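Local coordinates for Alpha/beta hydrolase (Legionella pneumophila subsp. pneumophila str. Philadelphia 1, PDB 4EZI), which is of unknown function but has the alpha/beta-hydrolase fold and may act as a lipase on triacylglycerols, at residues K162-A166 with F366-Q372. Numbering follows the deposited sequence.
Sequences KLYLA and FKQFERQ
The ring of Phe366 takes Tyr164 on one face and meets Leu165 and Ala166 at its edge. Tyr164 CB sits almost over the ring centre, 3.5 Å from the Phe366 centroid, a CH-pi contact that Phe366 CB returns, less squarely, over one face of the Tyr164 ring. The two side chains run antiparallel, and the rings, with planes 28° apart, are displaced until little of one lies over the other. Leu165 O and Ala166 CB lie near the plane of the Phe366 ring, 3.4 and 3.6 Å from its CZ; the short methyl of Ala166 lets the phenyl edge come up against the strand backbone. Tyrosine reaches farther: the Tyr164 and Glu370 side chains cross at about a right angle, with Tyr164 OH 3.2 Å from Glu370 CB, while Tyr111 stacks on the Tyr164 ring. With CG anti to the backbone N, Glu370 carries its carboxylate past the tyrosine, where OE1 forms a salt bridge with Lys367 NZ and a hydrogen bond with Tyr111 OH.

At the helix end, Lys162 bends at chi2 (-77°) and then runs straight, and its NZ donates hydrogen bonds to Phe369 O and Gln372 O, each 2.8 Å long. Gln372 O is met nearly head-on, Phe369 O at a bend in the carbonyl plane. A long, flexible, charged chain suits this place, where helix 355-370 gives way to loop and carbonyls need donors from elsewhere. The helix packs nearly antiparallel on central strand 162-168, which leads into the probable nucleophile elbow. Apolar ring contacts join it to the buried part of the strand, whereas the ammonium, probably also favoured by the helix dipole, ties down the partly exposed C-terminal end.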
loop_
_atom_site.group_PDB
_atom_site.type_symbol
_atom_site.label_atom_id
_atom_site.label_comp_id
_atom_site.label_asym_id
_atom_site.label_seq_id
_atom_site.Cartn_x
_atom_site.Cartn_y
_atom_site.Cartn_z
ATOM N N LYS A 162 -4.379 1.860 20.438
ATOM C CA LYS A 162 -3.611 0.906 19.625
ATOM C C LYS A 162 -3.796 1.255 18.143
ATOM O O LYS A 162 -4.919 1.427 17.666
ATOM C CB LYS A 162 -4.061 -0.530 19.858
ATOM C CG LYS A 162 -3.798 -1.081 21.281
ATOM C CD LYS A 162 -2.343 -1.450 21.503
ATOM C CE LYS A 162 -2.119 -2.112 22.879
ATOM N NZ LYS A 162 -0.691 -2.466 23.110
ATOM N N LEU A 163 -2.673 1.348 17.433
ATOM C CA LEU A 163 -2.639 1.695 16.022
ATOM C C LEU A 163 -1.620 0.822 15.305
ATOM O O LEU A 163 -0.427 0.815 15.646
ATOM C CB LEU A 163 -2.293 3.171 15.849
ATOM C CG LEU A 163 -2.108 3.676 14.420
ATOM C CD1 LEU A 163 -3.360 3.493 13.548
ATOM C CD2 LEU A 163 -1.682 5.126 14.434
ATOM N N TYR A 164 -2.078 0.093 14.296
ATOM C CA TYR A 164 -1.247 -0.830 13.546
ATOM C C TYR A 164 -1.226 -0.395 12.075
ATOM O O TYR A 164 -2.264 -0.009 11.551
ATOM C CB TYR A 164 -1.816 -2.254 13.646
ATOM C CG TYR A 164 -2.225 -2.670 15.046
ATOM C CD1 TYR A 164 -1.285 -3.037 15.992
ATOM C CD2 TYR A 164 -3.557 -2.639 15.430
ATOM C CE1 TYR A 164 -1.684 -3.411 17.290
ATOM C CE2 TYR A 164 -3.960 -3.004 16.690
ATOM C CZ TYR A 164 -3.022 -3.366 17.632
ATOM O OH TYR A 164 -3.417 -3.752 18.889
ATOM N N LEU A 165 -0.075 -0.488 11.413
ATOM C CA LEU A 165 0.032 -0.063 10.012
ATOM C C LEU A 165 0.539 -1.244 9.184
ATOM O O LEU A 165 1.598 -1.786 9.485
ATOM C CB LEU A 165 1.007 1.114 9.870
ATOM C CG LEU A 165 0.840 2.301 10.827
ATOM C CD1 LEU A 165 1.961 3.306 10.555
ATOM C CD2 LEU A 165 -0.531 2.948 10.766
ATOM N N ALA A 166 -0.168 -1.604 8.114
ATOM C CA ALA A 166 0.255 -2.701 7.236
ATOM C C ALA A 166 -0.122 -2.377 5.799
ATOM O O ALA A 166 -0.978 -1.553 5.538
ATOM C CB ALA A 166 -0.373 -4.027 7.650
ATOM N N PHE A 366 0.699 -8.014 14.859
ATOM C CA PHE A 366 -0.122 -7.037 15.545
ATOM C C PHE A 366 -0.711 -7.593 16.832
ATOM O O PHE A 366 -0.733 -6.915 17.868
ATOM C CB PHE A 366 -1.223 -6.510 14.625
ATOM C CG PHE A 366 -0.692 -5.749 13.435
ATOM C CD1 PHE A 366 0.603 -5.219 13.434
ATOM C CD2 PHE A 366 -1.469 -5.602 12.298
ATOM C CE1 PHE A 366 1.074 -4.531 12.355
ATOM C CE2 PHE A 366 -0.989 -4.892 11.196
ATOM C CZ PHE A 366 0.282 -4.359 11.223
ATOM N N LYS A 367 -1.119 -8.846 16.806
ATOM C CA LYS A 367 -1.642 -9.480 18.018
ATOM C C LYS A 367 -0.586 -9.527 19.133
ATOM O O LYS A 367 -0.908 -9.321 20.312
ATOM C CB LYS A 367 -2.170 -10.870 17.705
ATOM C CG LYS A 367 -3.498 -10.870 16.943
ATOM C CD LYS A 367 -4.659 -10.547 17.881
ATOM C CE LYS A 367 -5.899 -10.129 17.123
ATOM N NZ LYS A 367 -6.953 -9.637 18.068
ATOM N N GLN A 368 0.675 -9.761 18.763
ATOM C CA GLN A 368 1.765 -9.772 19.722
ATOM C C GLN A 368 1.845 -8.444 20.450
ATOM O O GLN A 368 2.021 -8.417 21.667
ATOM C CB GLN A 368 3.086 -10.087 19.027
ATOM C CG GLN A 368 4.278 -10.111 19.960
ATOM C CD GLN A 368 5.579 -10.454 19.262
ATOM O OE1 GLN A 368 5.589 -11.069 18.191
ATOM N NE2 GLN A 368 6.690 -10.066 19.885
ATOM N N PHE A 369 1.712 -7.346 19.722
ATOM C CA PHE A 369 1.804 -6.025 20.308
ATOM C C PHE A 369 0.499 -5.513 20.891
ATOM O O PHE A 369 0.521 -4.629 21.750
ATOM C CB PHE A 369 2.551 -5.064 19.367
ATOM C CG PHE A 369 3.977 -5.450 19.253
ATOM C CD1 PHE A 369 4.829 -5.193 20.319
ATOM C CD2 PHE A 369 4.442 -6.229 18.195
ATOM C CE1 PHE A 369 6.119 -5.652 20.300
ATOM C CE2 PHE A 369 5.750 -6.674 18.170
ATOM C CZ PHE A 369 6.582 -6.378 19.232
ATOM N N GLU A 370 -0.618 -6.103 20.493
ATOM C CA GLU A 370 -1.902 -5.833 21.137
ATOM C C GLU A 370 -1.878 -6.273 22.602
ATOM O O GLU A 370 -2.420 -5.586 23.462
ATOM C CB GLU A 370 -3.007 -6.594 20.392
ATOM C CG GLU A 370 -4.403 -6.367 20.971
ATOM C CD GLU A 370 -5.538 -6.971 20.103
ATOM O OE1 GLU A 370 -5.262 -7.716 19.149
ATOM O OE2 GLU A 370 -6.708 -6.679 20.381
ATOM N N ARG A 371 -1.273 -7.429 22.853
ATOM C CA ARG A 371 -1.353 -8.119 24.167
ATOM C C ARG A 371 -0.178 -7.827 25.096
ATOM O O ARG A 371 0.114 -8.587 26.032
ATOM C CB ARG A 371 -1.551 -9.644 23.973
ATOM C CG ARG A 371 -0.343 -10.377 23.436
ATOM C CD ARG A 371 -0.639 -11.803 23.149
ATOM N NE ARG A 371 0.557 -12.489 22.674
ATOM C CZ ARG A 371 0.767 -12.936 21.430
ATOM N NH1 ARG A 371 -0.148 -12.827 20.461
ATOM N NH2 ARG A 371 1.923 -13.522 21.140
ATOM N N GLN A 372 0.452 -6.683 24.887
ATOM C CA GLN A 372 1.402 -6.151 25.853
ATOM C C GLN A 372 1.257 -4.643 25.836
ATOM O O GLN A 372 0.641 -4.059 24.926
ATOM C CB GLN A 372 2.840 -6.617 25.561
ATOM C CG GLN A 372 3.379 -6.187 24.210
ATOM C CD GLN A 372 4.825 -6.654 23.954
ATOM O OE1 GLN A 372 5.072 -7.799 23.539
ATOM N NE2 GLN A 372 5.772 -5.741 24.127
#